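Local coordinates for protein beta-N-acetylhexosaminidase (PDB 4PYS) that probably hydrolyses terminal beta-linked N-acetylhexosamine residues from glycans, as a family 20 glycoside hydrolase with a TIM-barrel catalytic domain, at residues W166-G171 / R279-A284; N272-V277 / A325-Y330. One frame throughout, in Å; residues are numbered along the deposited sequence.

Interaction 1 (W166-G171 / R279-A284)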
# COMPACT_ATOMS: atom_id res chain seq x y z
N TRP A 166 -4.24 1.62 3.81
CA TRP A 166 -5.65 1.27 3.95
C TRP A 166 -6.46 2.56 4.14
O TRP A 166 -6.44 3.16 5.21
CB TRP A 166 -5.83 0.35 5.17
CG TRP A 166 -7.08 -0.49 5.15
CD1 TRP A 166 -8.02 -0.55 4.15
CD2 TRP A 166 -7.52 -1.39 6.17
NE1 TRP A 166 -9.03 -1.43 4.51
CE2 TRP A 166 -8.74 -1.96 5.74
CE3 TRP A 166 -7.01 -1.76 7.42
CZ2 TRP A 166 -9.45 -2.89 6.52
CZ3 TRP A 166 -7.71 -2.69 8.19
CH2 TRP A 166 -8.93 -3.23 7.74
N HIS A 167 -7.15 2.98 3.08
CA HIS A 167 -7.90 4.22 3.08
C HIS A 167 -9.25 3.89 3.69
O HIS A 167 -10.13 3.36 3.02
CB HIS A 167 -8.04 4.73 1.63
CG HIS A 167 -8.68 6.08 1.50
ND1 HIS A 167 -7.97 7.26 1.58
CD2 HIS A 167 -9.97 6.43 1.26
CE1 HIS A 167 -8.80 8.28 1.43
NE2 HIS A 167 -10.02 7.80 1.23
N LEU A 168 -9.40 4.20 4.98
CA LEU A 168 -10.49 3.69 5.81
C LEU A 168 -11.65 4.65 6.02
O LEU A 168 -12.70 4.24 6.51
CB LEU A 168 -9.95 3.30 7.19
CG LEU A 168 -9.17 1.99 7.23
CD1 LEU A 168 -8.19 2.01 8.41
CD2 LEU A 168 -10.14 0.84 7.35
N THR A 169 -11.46 5.93 5.70
CA THR A 169 -12.50 6.91 5.99
C THR A 169 -12.72 7.79 4.78
O THR A 169 -11.77 8.19 4.11
CB THR A 169 -12.15 7.81 7.19
OG1 THR A 169 -11.08 8.69 6.82
CG2 THR A 169 -11.72 6.96 8.39
N GLU A 170 -13.98 8.09 4.52
CA GLU A 170 -14.38 8.88 3.37
C GLU A 170 -15.72 9.50 3.71
O GLU A 170 -16.35 9.11 4.70
CB GLU A 170 -14.57 7.98 2.15
CG GLU A 170 -13.34 7.88 1.27
CD GLU A 170 -13.00 9.21 0.64
OE1 GLU A 170 -13.93 10.02 0.46
OE2 GLU A 170 -11.80 9.44 0.34
N GLY A 171 -16.16 10.46 2.89
CA GLY A 171 -17.48 11.04 3.08
C GLY A 171 -18.55 9.96 3.00
O GLY A 171 -19.56 10.01 3.70
N ARG A 279 -2.97 2.64 18.82
CA ARG A 279 -2.98 1.40 19.59
C ARG A 279 -3.16 0.20 18.68
O ARG A 279 -2.57 -0.86 18.91
CB ARG A 279 -4.10 1.41 20.62
CG ARG A 279 -3.92 2.42 21.72
CD ARG A 279 -5.04 2.27 22.75
NE ARG A 279 -5.67 3.55 23.03
CZ ARG A 279 -6.95 3.69 23.39
NH1 ARG A 279 -7.44 4.90 23.64
NH2 ARG A 279 -7.73 2.62 23.50
N MSE A 280 -3.99 0.36 17.65
CA MSE A 280 -4.37 -0.73 16.76
C MSE A 280 -3.33 -0.96 15.68
O MSE A 280 -3.07 -2.11 15.31
CB MSE A 280 -5.71 -0.45 16.08
CG MSE A 280 -6.91 -0.52 16.99
SE MSE A 280 -8.47 -0.47 15.84
CE MSE A 280 -8.53 1.46 15.51
N PHE A 281 -2.76 0.12 15.15
CA PHE A 281 -1.85 0.04 14.02
C PHE A 281 -0.44 0.40 14.47
O PHE A 281 -0.14 1.57 14.69
CB PHE A 281 -2.28 1.01 12.91
CG PHE A 281 -3.61 0.66 12.26
CD1 PHE A 281 -4.80 1.13 12.79
CD2 PHE A 281 -3.65 -0.12 11.12
CE1 PHE A 281 -6.02 0.81 12.20
CE2 PHE A 281 -4.86 -0.44 10.51
CZ PHE A 281 -6.05 0.03 11.05
N PRO A 282 0.44 -0.61 14.61
CA PRO A 282 1.80 -0.32 15.07
C PRO A 282 2.67 0.40 14.04
O PRO A 282 3.80 0.79 14.38
CB PRO A 282 2.37 -1.72 15.36
CG PRO A 282 1.59 -2.64 14.45
CD PRO A 282 0.20 -2.05 14.44
N SER A 283 2.16 0.58 12.83
CA SER A 283 2.87 1.28 11.75
C SER A 283 3.54 2.58 12.20
O SER A 283 2.92 3.42 12.85
CB SER A 283 1.90 1.60 10.61
OG SER A 283 2.52 2.40 9.62
N ALA A 284 4.81 2.75 11.85
CA ALA A 284 5.54 3.98 12.14
C ALA A 284 4.93 5.17 11.41
O ALA A 284 5.14 6.33 11.80
CB ALA A 284 7.00 3.81 11.76

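Interaction 2 (N272-V277 / A325-Y330)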
# COMPACT_ATOMS: atom_id res chain seq x y z
N ASN A 272 -8.27 11.91 20.19
CA ASN A 272 -8.79 10.68 20.80
C ASN A 272 -8.90 9.55 19.77
O ASN A 272 -8.59 8.39 20.07
CB ASN A 272 -10.14 10.93 21.47
CG ASN A 272 -10.02 11.83 22.71
OD1 ASN A 272 -8.95 11.94 23.30
ND2 ASN A 272 -11.12 12.46 23.09
N VAL A 273 -9.32 9.89 18.56
CA VAL A 273 -9.39 8.90 17.48
C VAL A 273 -7.99 8.38 17.15
O VAL A 273 -7.78 7.18 17.02
CB VAL A 273 -10.04 9.48 16.20
CG1 VAL A 273 -9.87 8.51 15.03
CG2 VAL A 273 -11.51 9.76 16.44
N LEU A 274 -7.03 9.28 17.03
CA LEU A 274 -5.67 8.87 16.70
C LEU A 274 -5.03 8.04 17.83
O LEU A 274 -4.18 7.19 17.57
CB LEU A 274 -4.80 10.08 16.36
CG LEU A 274 -5.12 10.77 15.03
CD1 LEU A 274 -4.10 11.83 14.76
CD2 LEU A 274 -5.12 9.78 13.89
N ASP A 275 -5.45 8.30 19.06
CA ASP A 275 -5.01 7.48 20.19
C ASP A 275 -5.35 6.01 19.92
O ASP A 275 -4.49 5.14 20.06
CB ASP A 275 -5.65 7.94 21.51
CG ASP A 275 -4.96 9.16 22.11
OD1 ASP A 275 -3.93 9.59 21.57
OD2 ASP A 275 -5.45 9.68 23.14
N GLU A 276 -6.58 5.75 19.50
CA GLU A 276 -7.00 4.37 19.24
C GLU A 276 -6.36 3.82 17.98
O GLU A 276 -5.93 2.66 17.95
CB GLU A 276 -8.53 4.26 19.18
CG GLU A 276 -9.14 4.30 20.59
CD GLU A 276 -10.60 3.89 20.63
OE1 GLU A 276 -10.99 2.95 19.90
OE2 GLU A 276 -11.35 4.50 21.41
N VAL A 277 -6.28 4.64 16.94
CA VAL A 277 -5.61 4.24 15.71
C VAL A 277 -4.16 3.83 15.98
O VAL A 277 -3.68 2.83 15.44
CB VAL A 277 -5.67 5.35 14.65
CG1 VAL A 277 -4.80 5.00 13.44
CG2 VAL A 277 -7.10 5.55 14.19
N ALA A 325 -0.66 20.63 11.20
CA ALA A 325 0.50 20.73 12.07
C ALA A 325 0.20 20.20 13.48
O ALA A 325 1.01 19.48 14.06
CB ALA A 325 1.00 22.16 12.14
N ARG A 326 -0.96 20.56 14.02
CA ARG A 326 -1.34 20.11 15.36
C ARG A 326 -1.48 18.59 15.42
O ARG A 326 -1.06 17.96 16.40
CB ARG A 326 -2.65 20.76 15.81
CG ARG A 326 -2.62 22.28 15.94
CD ARG A 326 -1.48 22.77 16.83
NE ARG A 326 -0.49 23.50 16.03
CZ ARG A 326 0.82 23.32 16.11
NH1 ARG A 326 1.32 22.44 16.97
NH2 ARG A 326 1.64 24.02 15.34
N MSE A 327 -2.05 17.99 14.38
CA MSE A 327 -2.25 16.55 14.36
C MSE A 327 -0.93 15.82 14.15
O MSE A 327 -0.69 14.77 14.74
CB MSE A 327 -3.24 16.14 13.27
CG MSE A 327 -4.58 16.84 13.35
SE MSE A 327 -5.54 16.64 15.02
CE MSE A 327 -5.20 14.84 15.50
N ALA A 328 -0.09 16.36 13.28
CA ALA A 328 1.22 15.78 13.06
C ALA A 328 2.06 15.88 14.33
O ALA A 328 2.80 14.96 14.67
CB ALA A 328 1.91 16.46 11.89
N ASP A 329 1.95 17.00 15.03
CA ASP A 329 2.69 17.15 16.28
C ASP A 329 2.23 16.12 17.31
O ASP A 329 3.03 15.59 18.07
CB ASP A 329 2.57 18.56 16.85
CG ASP A 329 3.82 19.39 16.62
OD1 ASP A 329 4.86 19.07 17.23
OD2 ASP A 329 3.75 20.35 15.83
N TYR A 330 0.93 15.84 17.31
CA TYR A 330 0.38 14.83 18.19
C TYR A 330 0.97 13.46 17.87
O TYR A 330 1.38 12.72 18.77
CB TYR A 330 -1.14 14.77 18.08
CG TYR A 330 -1.75 13.94 19.17
CD1 TYR A 330 -1.69 14.38 20.49
CD2 TYR A 330 -2.35 12.72 18.91
CE1 TYR A 330 -2.22 13.64 21.51
CE2 TYR A 330 -2.89 11.96 19.93
CZ TYR A 330 -2.82 12.43 21.23
OH TYR A 330 -3.36 11.71 22.28
O HOH W 1 -5.99 12.76 23.28

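Interaction 1 (W166-G171 / R279-A284)
Phe-281 reaches from just beyond helix 264-280 toward Trp-166 and Leu-168 of strand 163-170. The contact joins a helix end to a barrel strand in the TIM-barrel-like catalytic domain of this family 20 glycoside hydrolase. Phe-281 is the first residue to leave the helical conformation. Its ring points at the strand and meets two side chains. CE2 of Phe-281 lies 4.0 Å from CE3 of Trp-166. Each atom sits at the rim of its partner's ring, near that ring's plane, so the rings touch edge to edge and do not stack. The two side chains cross at about a right angle. Leu-168 approaches Phe-281 from the opposite direction, with its CD1 methyl 3.9 Å from CZ of Phe-281. Its other methyl, CD2, lies over the centre of the Trp-166 ring, 3.5 Å above the plane. Leu-168 thus touches both aromatic residues, one with each branch. The Trp-166 indole swings to this side of the strand with CG anti to the backbone N (chi1 -158°). Its NE1 is hydrogen-bonded to Ser-139 OG. Val-206 and Ile-210 of helix 203-214 also pack on Phe-281, which ties the end of helix 264-280 to the neighbouring helix of the same outer layer. Beyond the apolar patch, His-167 is held at both ring nitrogens: ND1 bonds Glu-223 OE1, and NE2 donates to Glu-170. That last bond is 2.6 Å from His-167 NE2 to Glu-170 OE2, uses the anti lone pair of OE2 and lies close to the imidazole plane.

Interaction 2 (N272-V277 / A325-Y330)
The chi1 of Tyr-330 (-168°) turns its ring away from its own backbone nitrogen and across to helix 264-280. Asp-275 has CG beside its own nitrogen, and its carboxylate turns to meet the phenol. The two helical segments run in broadly the same direction, 36° apart, with axes 11.2 Å apart at their closest. Tyr-330 and Met-327 supply most of the reach across this gap in the helical layer outside the barrel. Tyr-330 OH donates to Asp-275 OD1 at a modelled distance of 2.3 Å, which is very short and doubtful in detail. OD1 lies at the ring edge, in the ring plane, while the carboxylate is turned 33° from that plane. Water 1 donates to Tyr-330 OH over 3.0 Å and to Asn-272 OD1 over 3.1 Å, so it links the phenol to a second residue of segment 272-277. Beside this polar group, CD1 of Leu-274 is modelled 3.3 Å from CE of selenomethionine Met-327, closer than usual and perhaps partly a model error. The bent Met-327 chain also touches Leu-270 and Lys-271. Donating to carboxylate and accepting from water, the phenol probably forms a polar tie, whose short length is no measure of strength.

In the fold
Both interactions involve helix 264-280: interaction 2 its body, interaction 1 the residue just after its end. Interaction 2 sets the helix beside helix 316-333. Interaction 1 turns inward to strand 163-170. The centres are 12 Å apart. Interaction 1 lies nearer the middle of the chain, and all three of its touching residues are buried. It has no hydrogen bond across the segments. Interaction 2 is farther out and only partly buried. It buries more surface between its segments, 194 against 93 Å², and adds a hydrogen bond and a bridging water to its apolar contact. Together they connect the helix and the turn that follows it to an inner strand and to a neighbouring outer helix.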